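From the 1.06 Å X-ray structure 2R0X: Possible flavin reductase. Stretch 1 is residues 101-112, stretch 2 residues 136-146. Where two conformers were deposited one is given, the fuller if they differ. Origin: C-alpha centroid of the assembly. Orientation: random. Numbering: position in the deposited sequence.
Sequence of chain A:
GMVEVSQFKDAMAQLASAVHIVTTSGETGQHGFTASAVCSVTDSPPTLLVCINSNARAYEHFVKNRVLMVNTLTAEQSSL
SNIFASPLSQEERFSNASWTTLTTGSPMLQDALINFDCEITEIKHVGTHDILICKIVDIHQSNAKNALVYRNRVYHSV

Stretch 1 101-112: TLTTGSPMLQDA
Stretch 2, residues 136-146: IVDIHQSNAKN

A mostly loop segment can be fastened along a β-strand chiefly through its side chains, with no direct backbone-to-backbone hydrogen bond between them, and residues 101-112 and 136-146 of this possible flavin reductase illustrate how. The second stretch is strand from I136, where it is already under way, to Q141, with a local kink at V137 (-115/-10); D138 to Q141 are extended (for example D138 -161/149 and H140 -125/135), and the chain then continues as loop. The first is mostly loop, with a short strand at M108 and L109. The backbones keep their distance: CA of T103 lies 6.5 Å from CA of D138, and CA of A112 lies 7.2 Å from CA of S142. Both chains thus advance in the same general direction, and together they bury 439 Å².

The contact opens at L102 (phi/psi -109/-94), whose CA-to-CB bond points toward the strand. With chi1 m and chi2 t, its CB comes to 3.5 Å from OD2 of D138, while CD1 reaches 4.3 Å from N of H140. T103 (-111/-43, chi1 m) supplies the polar anchor: its OG1 donates a hydrogen bond to OD2 of D138 at 2.8 Å. D138 itself adopts chi1 t, and its OD1 accepts a weak hydrogen bond from its neighbour, N of I139, at 3.0 Å. T104 (-82/-16, chi1 p) points sideways, yet its CG2 packs 3.9 Å from CG2 of V137 (chi1 m). Its OG1 faces its own stretch, accepting hydrogen bonds from N of S106 at 3.0 Å and OG of S106 at 2.9 Å, which brace the bend around G105. At 89/-11, G105 has a backbone conformation in which a CB would jam against the preceding carbonyl oxygen.

After S106 and P107, which make no contact, M108, a selenomethionine (-92/121; chi1 and chi2 t, chi3 102°), turns back toward the strand. Its SE lies 4.2 Å from CB of H140 and 4.9 Å from the ring centroid, 30° off the normal, an oblique sulfur-aromatic-type approach with CE over one ring face. H140 has chi1 t and chi2 -84°.

A type II turn runs from L109 to A112, with Q110 at -67/148 and D111 at 64/22. The CA-to-CB bond of D111 points away, but chi1 of -141° brings its end back, so that OD1 forms a 2.6 Å salt bridge with NZ of K145, whose chain is m, t, t, t. The closing residue, A112 (-79/167), contributes its carbonyl: O lies 3.7 Å from CB of S142 (chi1 p) and accepts from two waters. One, 2.8 Å from A112 O, accepts from K145 NZ at 2.9 Å; the other, 3.2 Å from A112 O, hydrogen-bonds H140 ND1 at 3.0 Å.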

# COMPACT_ATOMS: atom_id res chain seq x y z
N THR A 101 23.39 -2.38 8.97
CA THR A 101 22.46 -3.48 9.17
C THR A 101 21.81 -3.33 10.51
O THR A 101 22.32 -2.62 11.39
CB THR A 101 23.13 -4.90 9.05
OG1 THR A 101 24.07 -5.12 10.09
CG2 THR A 101 23.77 -5.17 7.70
N LEU A 102 20.66 -3.97 10.67
CA LEU A 102 19.96 -4.06 11.94
C LEU A 102 20.09 -5.50 12.45
O LEU A 102 21.06 -5.81 13.10
CB LEU A 102 18.51 -3.55 11.83
CG LEU A 102 18.33 -2.04 11.70
CD1 LEU A 102 16.82 -1.71 11.44
CD2 LEU A 102 18.83 -1.31 12.92
N THR A 103 19.12 -6.35 12.16
CA THR A 103 19.09 -7.72 12.62
C THR A 103 19.30 -8.77 11.53
O THR A 103 20.02 -9.76 11.74
CB THR A 103 17.78 -7.98 13.41
OG1 THR A 103 17.68 -7.12 14.56
CG2 THR A 103 17.80 -9.41 13.91
N THR A 104 18.66 -8.59 10.37
CA THR A 104 18.68 -9.63 9.34
C THR A 104 19.91 -9.66 8.45
O THR A 104 20.12 -10.62 7.74
CB THR A 104 17.46 -9.58 8.46
OG1 THR A 104 17.56 -8.47 7.59
CG2 THR A 104 16.14 -9.61 9.23
N GLY A 105 20.68 -8.58 8.45
CA GLY A 105 21.71 -8.40 7.46
C GLY A 105 21.26 -7.70 6.20
O GLY A 105 22.12 -7.26 5.40
N SER A 106 19.95 -7.53 6.02
CA SER A 106 19.47 -6.75 4.89
C SER A 106 19.99 -5.31 5.04
O SER A 106 19.97 -4.75 6.16
CB SER A 106 17.94 -6.74 4.86
OG SER A 106 17.44 -8.04 4.73
N PRO A 107 20.45 -4.68 3.97
CA PRO A 107 21.05 -3.34 4.10
C PRO A 107 20.05 -2.27 4.54
O PRO A 107 18.99 -2.09 3.94
CB PRO A 107 21.56 -3.06 2.70
CG PRO A 107 21.69 -4.35 2.05
CD PRO A 107 20.71 -5.25 2.66
N MSE A 108 20.41 -1.57 5.62
CA MSE A 108 19.67 -0.46 6.16
C MSE A 108 20.17 0.83 5.58
O MSE A 108 21.34 1.17 5.74
CB MSE A 108 19.81 -0.39 7.67
CG MSE A 108 18.80 0.51 8.32
SE MSE A 108 19.18 1.12 10.09
CE MSE A 108 19.76 2.89 9.69
N LEU A 109 19.29 1.58 4.92
CA LEU A 109 19.64 2.84 4.32
C LEU A 109 19.75 3.89 5.43
O LEU A 109 18.79 4.18 6.15
CB LEU A 109 18.51 3.26 3.35
CG LEU A 109 18.66 4.65 2.69
CD1 LEU A 109 19.97 4.77 1.95
CD2 LEU A 109 17.49 4.89 1.78
N GLN A 110 20.93 4.48 5.53
CA GLN A 110 21.15 5.62 6.39
C GLN A 110 20.38 6.85 5.89
O GLN A 110 20.23 7.06 4.68
CB GLN A 110 22.67 5.90 6.48
CG GLN A 110 23.41 4.83 7.26
CD GLN A 110 23.00 4.76 8.70
OE1 GLN A 110 22.92 5.79 9.35
NE2 GLN A 110 22.71 3.58 9.20
N ASP A 111 19.97 7.68 6.85
CA ASP A 111 19.25 8.90 6.54
C ASP A 111 17.89 8.65 5.87
O ASP A 111 17.35 9.55 5.23
CB ASP A 111 20.12 9.86 5.67
CG ASP A 111 19.98 11.34 6.01
OD1 ASP A 111 19.36 11.69 7.03
OD2 ASP A 111 20.53 12.15 5.22
N ALA A 112 17.33 7.47 6.04
CA ALA A 112 16.00 7.17 5.54
C ALA A 112 14.92 7.74 6.47
O ALA A 112 15.16 8.09 7.61
CB ALA A 112 15.81 5.67 5.41
N ILE A 136 7.96 -8.01 10.97
CA ILE A 136 8.95 -6.97 11.33
C ILE A 136 9.70 -7.40 12.57
O ILE A 136 9.11 -7.71 13.60
CB ILE A 136 8.28 -5.60 11.55
CG1 ILE A 136 7.56 -5.18 10.25
CG2 ILE A 136 9.30 -4.57 11.99
CD1 ILE A 136 6.53 -4.13 10.51
N VAL A 137 11.02 -7.45 12.48
CA VAL A 137 11.86 -7.86 13.60
C VAL A 137 12.75 -6.75 14.15
O VAL A 137 13.30 -6.94 15.23
CB VAL A 137 12.67 -9.12 13.29
CG1 VAL A 137 11.71 -10.30 12.98
CG2 VAL A 137 13.64 -8.89 12.14
N ASP A 138 12.86 -5.60 13.48
CA ASP A 138 13.61 -4.48 14.02
C ASP A 138 13.12 -3.24 13.25
O ASP A 138 12.74 -3.35 12.10
CB ASP A 138 15.14 -4.74 13.87
CG ASP A 138 15.99 -4.02 14.85
OD1 ASP A 138 15.51 -3.06 15.51
OD2 ASP A 138 17.20 -4.41 14.94
N ILE A 139 13.14 -2.09 13.90
CA ILE A 139 12.66 -0.83 13.31
C ILE A 139 13.63 0.26 13.73
O ILE A 139 14.07 0.31 14.86
CB ILE A 139 11.25 -0.46 13.77
CG1 ILE A 139 10.21 -1.43 13.24
CG2 ILE A 139 10.88 1.00 13.39
CD1 ILE A 139 8.75 -1.14 13.65
N HIS A 140 13.93 1.15 12.79
CA HIS A 140 14.55 2.43 13.07
C HIS A 140 13.65 3.50 12.47
O HIS A 140 13.21 3.36 11.35
CB HIS A 140 15.93 2.45 12.43
CG HIS A 140 16.72 3.68 12.71
ND1 HIS A 140 16.57 4.84 11.98
CD2 HIS A 140 17.71 3.92 13.60
CE1 HIS A 140 17.40 5.76 12.44
NE2 HIS A 140 18.12 5.22 13.40
N GLN A 141 13.39 4.58 13.21
CA GLN A 141 12.59 5.68 12.64
C GLN A 141 13.27 7.03 12.77
O GLN A 141 13.98 7.26 13.71
CB GLN A 141 11.16 5.72 13.20
CG GLN A 141 11.08 5.56 14.68
CD GLN A 141 9.68 5.19 15.21
OE1 GLN A 141 8.73 5.93 15.01
NE2 GLN A 141 9.58 4.06 15.95
N SER A 142 13.02 7.90 11.81
CA SER A 142 13.47 9.28 11.89
C SER A 142 12.46 10.12 12.63
O SER A 142 11.33 9.69 12.87
CB SER A 142 13.64 9.85 10.48
OG SER A 142 12.41 10.00 9.81
N ASN A 143 12.87 11.35 12.91
CA ASN A 143 11.99 12.37 13.45
C ASN A 143 12.14 13.66 12.67
O ASN A 143 13.24 14.00 12.26
CB ASN A 143 12.32 12.63 14.92
N ALA A 144 11.03 14.33 12.46
CA ALA A 144 11.05 15.68 11.91
C ALA A 144 11.59 15.74 10.48
O ALA A 144 12.18 16.71 10.05
CB ALA A 144 11.86 16.60 12.84
N LYS A 145 11.36 14.68 9.73
CA LYS A 145 11.72 14.64 8.33
C LYS A 145 10.49 14.61 7.47
O LYS A 145 9.39 14.28 7.95
CB LYS A 145 12.65 13.49 8.01
CG LYS A 145 13.91 13.66 8.80
CD LYS A 145 15.05 12.88 8.29
CE LYS A 145 16.29 13.11 9.19
NZ LYS A 145 17.47 12.47 8.62
N ASN A 146 10.65 14.98 6.21
CA ASN A 146 9.54 14.96 5.26
C ASN A 146 9.64 13.72 4.38
O ASN A 146 10.73 13.27 4.06
CB ASN A 146 9.58 16.20 4.39
CG ASN A 146 9.49 17.47 5.20
OD1 ASN A 146 10.31 18.37 5.07
ND2 ASN A 146 8.55 17.52 6.09
O HOH W 1 14.72 5.88 9.92
O HOH W 2 17.02 9.61 8.96